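Local coordinates for Rod shape determining protein RodA (Thermus thermophilus, PDB 6BAR), which probably polymerises lipid-linked disaccharide-peptide units into the peptidoglycan needed for cell-wall elongation, as a multi-pass membrane glycosyltransferase of the SEDS family, at residues A46-L51 with L339-L343; L39-Q43 with F332-G336; A10-V16 with V349-R354. All coordinates share one frame. Residues are numbered along the deposited sequence.

Interaction 1 (A46-L51 with L339-L343); sequences ALGLGL and LIATL. With OLC ((2R)-2,3-dihydroxypropyl (9Z)-octadec-9-enoate), chain C.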
ATOM      1  N   ALA A  46     -13.086  10.431   4.662  1.00 92.50           N
ATOM      2  CA  ALA A  46     -12.279   9.420   3.989  1.00 90.83           C
ATOM      3  C   ALA A  46     -12.421   8.060   4.658  1.00 90.01           C
ATOM      4  O   ALA A  46     -12.511   7.042   3.972  1.00 92.57           O
ATOM      5  CB  ALA A  46     -10.815   9.844   3.952  1.00 90.86           C
ATOM      6  N   LEU A  47     -12.424   8.011   5.992  1.00 84.23           N
ATOM      7  CA  LEU A  47     -12.595   6.723   6.665  1.00 92.27           C
ATOM      8  C   LEU A  47     -13.952   6.122   6.342  1.00 86.76           C
ATOM      9  O   LEU A  47     -14.061   4.918   6.083  1.00 77.75           O
ATOM     10  CB  LEU A  47     -12.432   6.867   8.182  1.00 92.51           C
ATOM     11  CG  LEU A  47     -12.712   5.616   9.042  1.00 80.08           C
ATOM     12  CD1 LEU A  47     -11.644   4.534   8.879  1.00 55.23           C
ATOM     13  CD2 LEU A  47     -12.871   5.988  10.508  1.00 89.48           C
ATOM     14  N   GLY A  48     -14.999   6.945   6.376  1.00 89.09           N
ATOM     15  CA  GLY A  48     -16.312   6.458   5.987  1.00 78.52           C
ATOM     16  C   GLY A  48     -16.311   5.877   4.586  1.00 82.02           C
ATOM     17  O   GLY A  48     -16.773   4.755   4.364  1.00 98.22           O
ATOM     18  N   LEU A  49     -15.779   6.635   3.622  1.00 89.46           N
ATOM     19  CA  LEU A  49     -15.659   6.146   2.251  1.00 85.00           C
ATOM     20  C   LEU A  49     -14.826   4.875   2.178  1.00 85.89           C
ATOM     21  O   LEU A  49     -15.127   3.976   1.390  1.00 84.91           O
ATOM     22  CB  LEU A  49     -15.038   7.217   1.363  1.00 83.97           C
ATOM     23  CG  LEU A  49     -15.870   8.463   1.141  1.00 77.72           C
ATOM     24  CD1 LEU A  49     -15.066   9.446   0.323  1.00 77.99           C
ATOM     25  CD2 LEU A  49     -17.160   8.079   0.436  1.00 67.04           C
ATOM     26  N   GLY A  50     -13.767   4.789   2.983  1.00 85.37           N
ATOM     27  CA  GLY A  50     -12.885   3.640   2.911  1.00 80.61           C
ATOM     28  C   GLY A  50     -13.565   2.378   3.393  1.00 82.44           C
ATOM     29  O   GLY A  50     -13.561   1.356   2.704  1.00 92.05           O
ATOM     30  N   LEU A  51     -14.157   2.437   4.587  1.00 82.94           N
ATOM     31  CA  LEU A  51     -14.943   1.313   5.081  1.00 69.22           C
ATOM     32  C   LEU A  51     -16.063   0.966   4.114  1.00 82.77           C
ATOM     33  O   LEU A  51     -16.303  -0.210   3.832  1.00 90.67           O
ATOM     34  CB  LEU A  51     -15.515   1.620   6.463  1.00 59.99           C
ATOM     35  CG  LEU A  51     -14.477   1.974   7.527  1.00 72.61           C
ATOM     36  CD1 LEU A  51     -15.137   2.198   8.879  1.00 75.65           C
ATOM     37  CD2 LEU A  51     -13.408   0.897   7.616  1.00 66.74           C
ATOM     38  N   LEU A 339      -5.635   6.548   3.019  1.00 93.00           N
ATOM     39  CA  LEU A 339      -6.532   5.795   3.887  1.00 82.41           C
ATOM     40  C   LEU A 339      -7.520   4.964   3.078  1.00 82.09           C
ATOM     41  O   LEU A 339      -7.658   3.754   3.297  1.00 86.65           O
ATOM     42  CB  LEU A 339      -7.280   6.755   4.803  1.00 79.56           C
ATOM     43  CG  LEU A 339      -8.051   6.073   5.914  1.00 72.86           C
ATOM     44  CD1 LEU A 339      -7.058   5.463   6.888  1.00 82.54           C
ATOM     45  CD2 LEU A 339      -8.935   7.088   6.595  1.00 77.36           C
ATOM     46  N   ILE A 340      -8.231   5.607   2.146  1.00 84.13           N
ATOM     47  CA  ILE A 340      -9.232   4.894   1.358  1.00 75.51           C
ATOM     48  C   ILE A 340      -8.592   3.751   0.579  1.00 85.43           C
ATOM     49  O   ILE A 340      -9.120   2.636   0.548  1.00 96.67           O
ATOM     50  CB  ILE A 340      -9.977   5.869   0.430  1.00 73.44           C
ATOM     51  CG1 ILE A 340     -10.913   6.759   1.247  1.00 86.30           C
ATOM     52  CG2 ILE A 340     -10.762   5.106  -0.620  1.00 66.64           C
ATOM     53  CD1 ILE A 340     -11.622   7.813   0.426  1.00 96.53           C
ATOM     54  N   ALA A 341      -7.435   3.998  -0.037  1.00 81.09           N
ATOM     55  CA  ALA A 341      -6.798   2.974  -0.857  1.00 79.21           C
ATOM     56  C   ALA A 341      -6.263   1.829  -0.007  1.00 87.60           C
ATOM     57  O   ALA A 341      -6.335   0.663  -0.414  1.00 82.15           O
ATOM     58  CB  ALA A 341      -5.676   3.590  -1.683  1.00 86.62           C
ATOM     59  N   THR A 342      -5.714   2.133   1.170  1.00 81.16           N
ATOM     60  CA  THR A 342      -5.256   1.070   2.057  1.00 88.72           C
ATOM     61  C   THR A 342      -6.426   0.229   2.532  1.00 84.12           C
ATOM     62  O   THR A 342      -6.330  -1.001   2.600  1.00 79.90           O
ATOM     63  CB  THR A 342      -4.502   1.648   3.256  1.00 85.66           C
ATOM     64  OG1 THR A 342      -3.472   2.530   2.797  1.00 84.93           O
ATOM     65  CG2 THR A 342      -3.869   0.527   4.070  1.00 86.01           C
ATOM     66  N   LEU A 343      -7.547   0.873   2.853  1.00 76.20           N
ATOM     67  CA  LEU A 343      -8.730   0.121   3.246  1.00 73.74           C
ATOM     68  C   LEU A 343      -9.243  -0.747   2.103  1.00 86.42           C
ATOM     69  O   LEU A 343      -9.644  -1.893   2.322  1.00 76.01           O
ATOM     70  CB  LEU A 343      -9.812   1.081   3.727  1.00 56.91           C
ATOM     71  CG  LEU A 343      -9.448   1.700   5.065  1.00 71.66           C
ATOM     72  CD1 LEU A 343     -10.658   2.401   5.626  1.00 87.80           C
ATOM     73  CD2 LEU A 343      -8.935   0.639   6.032  1.00 49.74           C
TER
HETATM   74  C10 OLC C 402      -8.825   0.386  -5.872  1.00 98.68           C
HETATM   75  C9  OLC C 402      -8.435   1.269  -4.930  1.00 87.79           C
HETATM   76  C8  OLC C 402      -7.938   2.643  -5.330  1.00 81.75           C
HETATM   77  C24 OLC C 402     -11.165  12.891  -0.541  1.00100.32           C
HETATM   78  C7  OLC C 402      -8.320   3.657  -4.270  1.00 92.41           C
HETATM   79  C6  OLC C 402      -8.371   5.041  -4.884  1.00101.90           C
HETATM   80  C5  OLC C 402      -7.504   6.007  -4.105  1.00 94.13           C
HETATM   81  C4  OLC C 402      -8.110   7.394  -4.168  1.00 98.60           C
HETATM   82  C3  OLC C 402      -9.524   7.367  -3.623  1.00118.53           C
HETATM   83  C2  OLC C 402      -9.915   8.751  -3.139  1.00112.21           C
HETATM   84  C21 OLC C 402     -11.262  11.167  -2.339  1.00120.91           C
HETATM   85  C1  OLC C 402     -11.319   9.121  -3.576  1.00109.51           C
HETATM   86  C22 OLC C 402     -12.021  11.839  -1.211  1.00120.45           C
HETATM   87  O19 OLC C 402     -11.830   8.575  -4.536  1.00110.82           O
HETATM   88  O25 OLC C 402     -11.496  12.973   0.829  1.00 96.18           O
HETATM   89  O23 OLC C 402     -13.186  12.448  -1.717  1.00127.91           O
HETATM   90  O20 OLC C 402     -12.037  10.104  -2.864  1.00120.70           O

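Interaction 2 (L39-Q43 with F332-G336); sequences LLYRQ and FSYGG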
ATOM      1  N   LEU A  39      -9.745  20.069   9.344  1.00118.12           N
ATOM      2  CA  LEU A  39      -8.800  19.087   8.835  1.00112.70           C
ATOM      3  C   LEU A  39      -9.054  17.682   9.371  1.00109.84           C
ATOM      4  O   LEU A  39      -8.523  16.723   8.807  1.00 99.63           O
ATOM      5  CB  LEU A  39      -7.362  19.511   9.166  1.00102.75           C
ATOM      6  CG  LEU A  39      -6.252  19.067   8.206  1.00 93.55           C
ATOM      7  CD1 LEU A  39      -6.448  19.674   6.821  1.00 82.33           C
ATOM      8  CD2 LEU A  39      -4.873  19.416   8.755  1.00 94.03           C
ATOM      9  N   LEU A  40      -9.840  17.533  10.443  1.00125.14           N
ATOM     10  CA  LEU A  40     -10.250  16.215  10.924  1.00114.24           C
ATOM     11  C   LEU A  40     -11.497  15.690  10.227  1.00109.80           C
ATOM     12  O   LEU A  40     -11.746  14.482  10.265  1.00102.99           O
ATOM     13  CB  LEU A  40     -10.511  16.239  12.438  1.00107.01           C
ATOM     14  CG  LEU A  40      -9.324  16.376  13.397  1.00111.26           C
ATOM     15  CD1 LEU A  40      -9.796  16.540  14.840  1.00114.07           C
ATOM     16  CD2 LEU A  40      -8.386  15.186  13.279  1.00 97.77           C
ATOM     17  N   TYR A  41     -12.285  16.570   9.602  1.00114.37           N
ATOM     18  CA  TYR A  41     -13.503  16.152   8.914  1.00 95.52           C
ATOM     19  C   TYR A  41     -13.193  15.463   7.596  1.00 93.21           C
ATOM     20  O   TYR A  41     -13.816  14.449   7.266  1.00106.15           O
ATOM     21  CB  TYR A  41     -14.404  17.361   8.675  1.00 97.99           C
ATOM     22  CG  TYR A  41     -15.749  17.069   8.034  1.00105.09           C
ATOM     23  CD1 TYR A  41     -16.830  16.641   8.802  1.00124.76           C
ATOM     24  CD2 TYR A  41     -15.951  17.270   6.671  1.00105.53           C
ATOM     25  CE1 TYR A  41     -18.070  16.395   8.226  1.00137.18           C
ATOM     26  CE2 TYR A  41     -17.187  17.031   6.085  1.00121.35           C
ATOM     27  CZ  TYR A  41     -18.244  16.591   6.868  1.00145.52           C
ATOM     28  OH  TYR A  41     -19.475  16.347   6.295  1.00156.60           O
ATOM     29  N   ARG A  42     -12.247  16.007   6.826  1.00100.83           N
ATOM     30  CA  ARG A  42     -11.890  15.396   5.550  1.00 93.74           C
ATOM     31  C   ARG A  42     -11.443  13.955   5.737  1.00 94.05           C
ATOM     32  O   ARG A  42     -11.873  13.064   4.997  1.00104.94           O
ATOM     33  CB  ARG A  42     -10.795  16.210   4.863  1.00105.03           C
ATOM     34  CG  ARG A  42     -11.199  17.637   4.542  1.00110.66           C
ATOM     35  CD  ARG A  42     -10.025  18.584   4.715  1.00121.20           C
ATOM     36  NE  ARG A  42     -10.337  19.948   4.300  1.00102.39           N
ATOM     37  CZ  ARG A  42      -9.961  20.475   3.141  1.00 95.87           C
ATOM     38  NH1 ARG A  42      -9.260  19.753   2.277  1.00 99.99           N
ATOM     39  NH2 ARG A  42     -10.286  21.725   2.848  1.00104.30           N
ATOM     40  N   GLN A  43     -10.608  13.695   6.746  1.00 90.19           N
ATOM     41  CA  GLN A  43     -10.166  12.322   6.948  1.00 91.47           C
ATOM     42  C   GLN A  43     -11.241  11.452   7.578  1.00 91.34           C
ATOM     43  O   GLN A  43     -11.263  10.242   7.340  1.00 93.73           O
ATOM     44  CB  GLN A  43      -8.907  12.259   7.803  1.00 81.36           C
ATOM     45  CG  GLN A  43      -8.215  10.930   7.614  1.00 89.26           C
ATOM     46  CD  GLN A  43      -6.920  10.816   8.355  1.00 85.73           C
ATOM     47  OE1 GLN A  43      -6.874  10.987   9.569  1.00 94.90           O
ATOM     48  NE2 GLN A  43      -5.851  10.511   7.632  1.00 89.63           N
ATOM     49  N   PHE A 332      -2.282   5.463   9.233  1.00 94.96           N
ATOM     50  CA  PHE A 332      -1.903   6.303  10.364  1.00 85.25           C
ATOM     51  C   PHE A 332      -1.682   7.760   9.988  1.00101.51           C
ATOM     52  O   PHE A 332      -2.221   8.659  10.643  1.00111.28           O
ATOM     53  CB  PHE A 332      -0.633   5.748  11.025  1.00 84.89           C
ATOM     54  CG  PHE A 332      -0.264   6.443  12.305  1.00108.77           C
ATOM     55  CD1 PHE A 332      -0.914   6.125  13.487  1.00102.29           C
ATOM     56  CD2 PHE A 332       0.734   7.411  12.331  1.00108.53           C
ATOM     57  CE1 PHE A 332      -0.584   6.761  14.668  1.00103.43           C
ATOM     58  CE2 PHE A 332       1.074   8.050  13.510  1.00 96.44           C
ATOM     59  CZ  PHE A 332       0.413   7.725  14.681  1.00105.43           C
ATOM     60  N   SER A 333      -0.883   8.028   8.961  1.00 98.25           N
ATOM     61  CA  SER A 333      -0.593   9.405   8.596  1.00 98.87           C
ATOM     62  C   SER A 333      -1.801  10.051   7.921  1.00101.11           C
ATOM     63  O   SER A 333      -2.730   9.375   7.464  1.00110.54           O
ATOM     64  CB  SER A 333       0.626   9.471   7.674  1.00101.64           C
ATOM     65  OG  SER A 333       0.975  10.815   7.388  1.00123.70           O
ATOM     66  N   TYR A 334      -1.774  11.381   7.863  1.00 91.15           N
ATOM     67  CA  TYR A 334      -2.878  12.141   7.290  1.00 91.75           C
ATOM     68  C   TYR A 334      -2.913  11.992   5.774  1.00 92.05           C
ATOM     69  O   TYR A 334      -1.872  11.997   5.110  1.00 97.55           O
ATOM     70  CB  TYR A 334      -2.760  13.623   7.661  1.00104.00           C
ATOM     71  CG  TYR A 334      -3.765  14.488   6.941  1.00 96.37           C
ATOM     72  CD1 TYR A 334      -5.084  14.556   7.374  1.00103.54           C
ATOM     73  CD2 TYR A 334      -3.405  15.214   5.816  1.00 87.66           C
ATOM     74  CE1 TYR A 334      -6.014  15.334   6.713  1.00 93.54           C
ATOM     75  CE2 TYR A 334      -4.327  15.992   5.147  1.00 92.96           C
ATOM     76  CZ  TYR A 334      -5.630  16.049   5.602  1.00 95.18           C
ATOM     77  OH  TYR A 334      -6.553  16.826   4.941  1.00100.74           O
ATOM     78  N   GLY A 335      -4.124  11.871   5.226  1.00103.32           N
ATOM     79  CA  GLY A 335      -4.297  11.651   3.802  1.00102.83           C
ATOM     80  C   GLY A 335      -5.507  10.800   3.473  1.00 98.82           C
ATOM     81  O   GLY A 335      -5.533   9.601   3.769  1.00101.30           O
ATOM     82  N   GLY A 336      -6.514  11.412   2.849  1.00 97.88           N
ATOM     83  CA  GLY A 336      -7.763  10.702   2.612  1.00109.34           C
ATOM     84  C   GLY A 336      -7.645   9.617   1.560  1.00 80.26           C
ATOM     85  O   GLY A 336      -8.223   8.534   1.700  1.00 83.29           O
TER

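Interaction 3 (A10-V16 with V349-R354); sequences AYDWGLV and VLLVHR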
ATOM      1  N   ALA A  10     -16.599 -15.686   7.171  1.00136.66           N
ATOM      2  CA  ALA A  10     -15.465 -16.510   7.602  1.00114.27           C
ATOM      3  C   ALA A  10     -14.149 -15.775   7.383  1.00112.80           C
ATOM      4  O   ALA A  10     -13.244 -16.270   6.706  1.00 96.74           O
ATOM      5  CB  ALA A  10     -15.468 -17.844   6.868  1.00112.91           C
ATOM      6  N   TYR A  11     -14.026 -14.574   7.942  1.00119.37           N
ATOM      7  CA  TYR A  11     -12.814 -13.783   7.787  1.00111.68           C
ATOM      8  C   TYR A  11     -11.849 -14.062   8.937  1.00103.86           C
ATOM      9  O   TYR A  11     -12.180 -14.736   9.916  1.00115.11           O
ATOM     10  CB  TYR A  11     -13.142 -12.288   7.727  1.00 92.41           C
ATOM     11  CG  TYR A  11     -14.034 -11.883   6.574  1.00 83.02           C
ATOM     12  CD1 TYR A  11     -15.410 -11.774   6.745  1.00 97.06           C
ATOM     13  CD2 TYR A  11     -13.503 -11.594   5.323  1.00 81.80           C
ATOM     14  CE1 TYR A  11     -16.235 -11.395   5.703  1.00 82.76           C
ATOM     15  CE2 TYR A  11     -14.321 -11.214   4.270  1.00 86.85           C
ATOM     16  CZ  TYR A  11     -15.689 -11.116   4.468  1.00 86.27           C
ATOM     17  OH  TYR A  11     -16.515 -10.741   3.434  1.00 87.63           O
ATOM     18  N   ASP A  12     -10.636 -13.533   8.810  1.00102.38           N
ATOM     19  CA  ASP A  12      -9.696 -13.510   9.927  1.00104.94           C
ATOM     20  C   ASP A  12      -9.922 -12.200  10.664  1.00 89.60           C
ATOM     21  O   ASP A  12      -9.400 -11.158  10.270  1.00109.99           O
ATOM     22  CB  ASP A  12      -8.254 -13.639   9.453  1.00101.47           C
ATOM     23  CG  ASP A  12      -7.264 -13.543  10.595  1.00100.71           C
ATOM     24  OD1 ASP A  12      -7.264 -14.427  11.477  1.00105.96           O
ATOM     25  OD2 ASP A  12      -6.487 -12.570  10.626  1.00117.28           O
ATOM     26  N   TRP A  13     -10.706 -12.249  11.737  1.00 95.02           N
ATOM     27  CA  TRP A  13     -11.068 -11.019  12.426  1.00104.19           C
ATOM     28  C   TRP A  13      -9.900 -10.403  13.189  1.00113.12           C
ATOM     29  O   TRP A  13      -9.961  -9.214  13.517  1.00110.31           O
ATOM     30  CB  TRP A  13     -12.253 -11.280  13.363  1.00108.41           C
ATOM     31  CG  TRP A  13     -13.454 -11.835  12.645  1.00116.54           C
ATOM     32  CD1 TRP A  13     -13.758 -13.154  12.455  1.00123.59           C
ATOM     33  CD2 TRP A  13     -14.502 -11.088  12.007  1.00121.24           C
ATOM     34  NE1 TRP A  13     -14.932 -13.275  11.745  1.00129.63           N
ATOM     35  CE2 TRP A  13     -15.407 -12.023  11.458  1.00129.65           C
ATOM     36  CE3 TRP A  13     -14.762  -9.724  11.848  1.00110.40           C
ATOM     37  CZ2 TRP A  13     -16.555 -11.633  10.764  1.00126.63           C
ATOM     38  CZ3 TRP A  13     -15.902  -9.340  11.158  1.00115.00           C
ATOM     39  CH2 TRP A  13     -16.783 -10.291  10.626  1.00134.68           C
ATOM     40  N   GLY A  14      -8.842 -11.168  13.466  1.00117.76           N
ATOM     41  CA  GLY A  14      -7.664 -10.584  14.089  1.00106.84           C
ATOM     42  C   GLY A  14      -7.047  -9.480  13.250  1.00113.05           C
ATOM     43  O   GLY A  14      -6.707  -8.411  13.768  1.00123.44           O
ATOM     44  N   LEU A  15      -6.902  -9.718  11.944  1.00 99.69           N
ATOM     45  CA  LEU A  15      -6.407  -8.679  11.044  1.00100.33           C
ATOM     46  C   LEU A  15      -7.334  -7.472  11.038  1.00101.35           C
ATOM     47  O   LEU A  15      -6.877  -6.323  10.958  1.00105.71           O
ATOM     48  CB  LEU A  15      -6.253  -9.245   9.633  1.00 87.26           C
ATOM     49  CG  LEU A  15      -5.809  -8.279   8.536  1.00 89.18           C
ATOM     50  CD1 LEU A  15      -4.431  -7.718   8.849  1.00 96.89           C
ATOM     51  CD2 LEU A  15      -5.811  -8.976   7.188  1.00 89.55           C
ATOM     52  N   VAL A  16      -8.642  -7.717  11.121  1.00 95.66           N
ATOM     53  CA  VAL A  16      -9.606  -6.627  11.208  1.00 95.85           C
ATOM     54  C   VAL A  16      -9.331  -5.775  12.447  1.00105.31           C
ATOM     55  O   VAL A  16      -9.301  -4.538  12.377  1.00104.22           O
ATOM     56  CB  VAL A  16     -11.039  -7.191  11.195  1.00 82.40           C
ATOM     57  CG1 VAL A  16     -12.054  -6.073  11.191  1.00 75.15           C
ATOM     58  CG2 VAL A  16     -11.236  -8.101   9.987  1.00 86.61           C
ATOM     59  N   VAL A 349      -7.693  -8.093   0.150  1.00 76.39           N
ATOM     60  CA  VAL A 349      -6.951  -9.191   0.757  1.00 83.42           C
ATOM     61  C   VAL A 349      -7.872 -10.017   1.658  1.00 83.74           C
ATOM     62  O   VAL A 349      -7.774 -11.252   1.699  1.00 80.79           O
ATOM     63  CB  VAL A 349      -5.699  -8.660   1.495  1.00 89.44           C
ATOM     64  CG1 VAL A 349      -6.030  -8.078   2.850  1.00 86.05           C
ATOM     65  CG2 VAL A 349      -4.658  -9.748   1.644  1.00 99.77           C
ATOM     66  N   LEU A 350      -8.827  -9.366   2.328  1.00 83.08           N
ATOM     67  CA  LEU A 350      -9.739 -10.070   3.226  1.00 81.70           C
ATOM     68  C   LEU A 350     -10.693 -10.976   2.457  1.00 94.09           C
ATOM     69  O   LEU A 350     -11.009 -12.088   2.908  1.00 80.43           O
ATOM     70  CB  LEU A 350     -10.522  -9.048   4.051  1.00 67.21           C
ATOM     71  CG  LEU A 350     -10.635  -9.306   5.544  1.00 83.11           C
ATOM     72  CD1 LEU A 350      -9.252  -9.386   6.151  1.00 81.71           C
ATOM     73  CD2 LEU A 350     -11.450  -8.205   6.200  1.00 75.51           C
ATOM     74  N   LEU A 351     -11.170 -10.512   1.297  1.00 98.41           N
ATOM     75  CA  LEU A 351     -12.048 -11.351   0.490  1.00 73.77           C
ATOM     76  C   LEU A 351     -11.279 -12.479  -0.183  1.00 81.59           C
ATOM     77  O   LEU A 351     -11.839 -13.563  -0.381  1.00106.90           O
ATOM     78  CB  LEU A 351     -12.808 -10.519  -0.551  1.00 73.93           C
ATOM     79  CG  LEU A 351     -12.244 -10.245  -1.946  1.00 82.39           C
ATOM     80  CD1 LEU A 351     -12.556 -11.369  -2.931  1.00 76.65           C
ATOM     81  CD2 LEU A 351     -12.761  -8.910  -2.479  1.00 77.16           C
ATOM     82  N   VAL A 352     -10.010 -12.272  -0.546  1.00 75.85           N
ATOM     83  CA  VAL A 352      -9.300 -13.414  -1.112  1.00 89.93           C
ATOM     84  C   VAL A 352      -8.938 -14.415  -0.024  1.00102.26           C
ATOM     85  O   VAL A 352      -8.788 -15.607  -0.318  1.00104.18           O
ATOM     86  CB  VAL A 352      -8.046 -13.028  -1.928  1.00 71.98           C
ATOM     87  CG1 VAL A 352      -8.430 -12.202  -3.144  1.00 85.68           C
ATOM     88  CG2 VAL A 352      -7.035 -12.313  -1.084  1.00 83.25           C
ATOM     89  N   HIS A 353      -8.822 -13.976   1.234  1.00 97.68           N
ATOM     90  CA  HIS A 353      -8.648 -14.950   2.310  1.00 85.63           C
ATOM     91  C   HIS A 353      -9.939 -15.699   2.617  1.00 93.93           C
ATOM     92  O   HIS A 353      -9.889 -16.894   2.930  1.00101.54           O
ATOM     93  CB  HIS A 353      -8.129 -14.280   3.587  1.00101.81           C
ATOM     94  CG  HIS A 353      -7.891 -15.238   4.717  1.00 91.06           C
ATOM     95  ND1 HIS A 353      -8.704 -15.296   5.830  1.00 94.51           N
ATOM     96  CD2 HIS A 353      -6.931 -16.177   4.903  1.00 83.26           C
ATOM     97  CE1 HIS A 353      -8.256 -16.229   6.652  1.00100.14           C
ATOM     98  NE2 HIS A 353      -7.181 -16.778   6.113  1.00 78.91           N
ATOM     99  N   ARG A 354     -11.097 -15.034   2.538  1.00 95.11           N
ATOM    100  CA  ARG A 354     -12.333 -15.738   2.856  1.00 84.91           C
ATOM    101  C   ARG A 354     -12.738 -16.744   1.783  1.00 97.68           C
ATOM    102  O   ARG A 354     -13.465 -17.693   2.093  1.00105.64           O
ATOM    103  CB  ARG A 354     -13.479 -14.755   3.084  1.00 79.42           C
ATOM    104  CG  ARG A 354     -14.151 -14.284   1.813  1.00 85.51           C
ATOM    105  CD  ARG A 354     -15.554 -13.774   2.088  1.00 96.54           C
ATOM    106  NE  ARG A 354     -15.948 -12.750   1.128  1.00 95.06           N
ATOM    107  CZ  ARG A 354     -16.378 -13.006  -0.101  1.00101.82           C
ATOM    108  NH1 ARG A 354     -16.475 -14.260  -0.528  1.00111.72           N
ATOM    109  NH2 ARG A 354     -16.710 -12.008  -0.905  1.00 97.70           N
TER

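Interaction 1 (A46-L51 with L339-L343)
A glycine backbone pressed almost directly against the neighbouring helix sets this contact apart: the CA of G50 lies 4.2 Å from the CA of I340, and the two axes close to 8.1 Å. A side chain at G50 would have to point into the partner, where an ideal CB would sit 2.6 Å from L343 CD1, a clash. A46 stands one turn before G50, so the pair forms a small-xxx-small motif, a recurrent device in membrane proteins for bringing helices close. The helices run nearly parallel, with a crossing angle of -20°. Larger side chains from 339-343 fill what the small residues leave open. I340 packs its CG1 3.2 Å from the carbonyl O of A46, an oxygen already bonded within its own helix to G50 N, while its CD1 reaches L49 CB at 3.6 Å. One turn later L343 places CD1 3.7 Å from both the backbone C of G50 and the CD2 of L51, and 4.0 Å from L47 CD1. L339 CD2 meets L47 CB at 3.8 Å. The close fit comes from van der Waals packing, as suits segments predicted to span the membrane. The lipid OLC lies along the 339-343 helix, its C7 3.7 Å from A341 CB, which points away from 46-51, and its C3 4.0 Å from I340 CG2. The flank formed by L47 and L343 faces helix 13-30: L47 touches V23 and F27, and L343 touches V19, so helices 13-30, 39-56 and 336-354 pack together here.

Interaction 2 (L39-Q43 with F332-G336)
Y334 and Q43 contribute most of the buried surface where the first turns of helix 39-56 meet the loop leading into helix 336-354, and L39 follows them. Y334 reaches over to the helix with its ring, so that its OH ends 3.4 Å from L39 CD1, with Y334 CZ 3.9 Å from the same methyl; R42 CD also approaches Y334 OH, at 3.9 Å. Q43 works at the other end of the tyrosine. Its extended side chain brings NE2 up against the loop backbone, 3.4 Å from Y334 CA, and from there NE2 donates a weak hydrogen bond to S333 O at 3.3 Å. A glutamine side chain thus links a predicted transmembrane helix to the main chain just before the N-cap of the last one. The loop then turns at G335, the N-cap of the following helix, whose backbone angles call for glycine because a CB would be jammed against the preceding carbonyl. Helix 13-30 lies alongside, with L30 touched by both Q43 and Y334, and at the start of the segment F332 packs edge-to-face with W261 of helix 258-264 and touches L273 and Y277 of helix 266-288.

Interaction 3 (A10-V16 with V349-R354)
Y11 sets one edge of its ring against L350, with CD2 3.7 Å from L350 CG and 3.5 Å from the L350 carbonyl O. The hydroxyl end is polar: R354 NE donates a weak hydrogen bond to Y11 OH at 3.1 Å, and Y11 OH is also hydrogen-bonded to Q58 OE1. Just after the tyrosine the chain enters helix 13-30 through an N-cap, D12, whose OD2 accepts from L15 N at 3.2 Å. The start of helix 13-30 here meets the C-terminal end of helix 336-354, the two running antiparallel, with the latter largely within a predicted transmembrane span. The cap residue has a second duty, since D12 OD1 forms a salt bridge with R283 of helix 266-288, while its CB lies 3.8 Å from H353 CE1. In the first turn of helix 13-30, L15 and V16 pack against L350: L15 CD2 comes to 3.6 Å of L350 CD1, and V16 CG2 to 3.8 Å of L350 CD2.

From the N terminus, the chain first supplies 10-16, the entry to helix 13-30, and then 39-43 and 46-51, successive parts of helix 39-56. Their partners come some 290 residues or more later, all within 332-354. Interaction 3 closes the longest loop, bringing the start of the first helix to the end of the last one, and both other contacts nest inside it. Interactions 1 and 2 cross instead, as two parallel runs pair in order; they adjoin, with A46 CB 3.4 Å from G336 CA. Interaction 3 lies farther along helix 336-354, its centre about 17 Å from that of interaction 1. The last helix and its preceding loop are thereby tied to the first two.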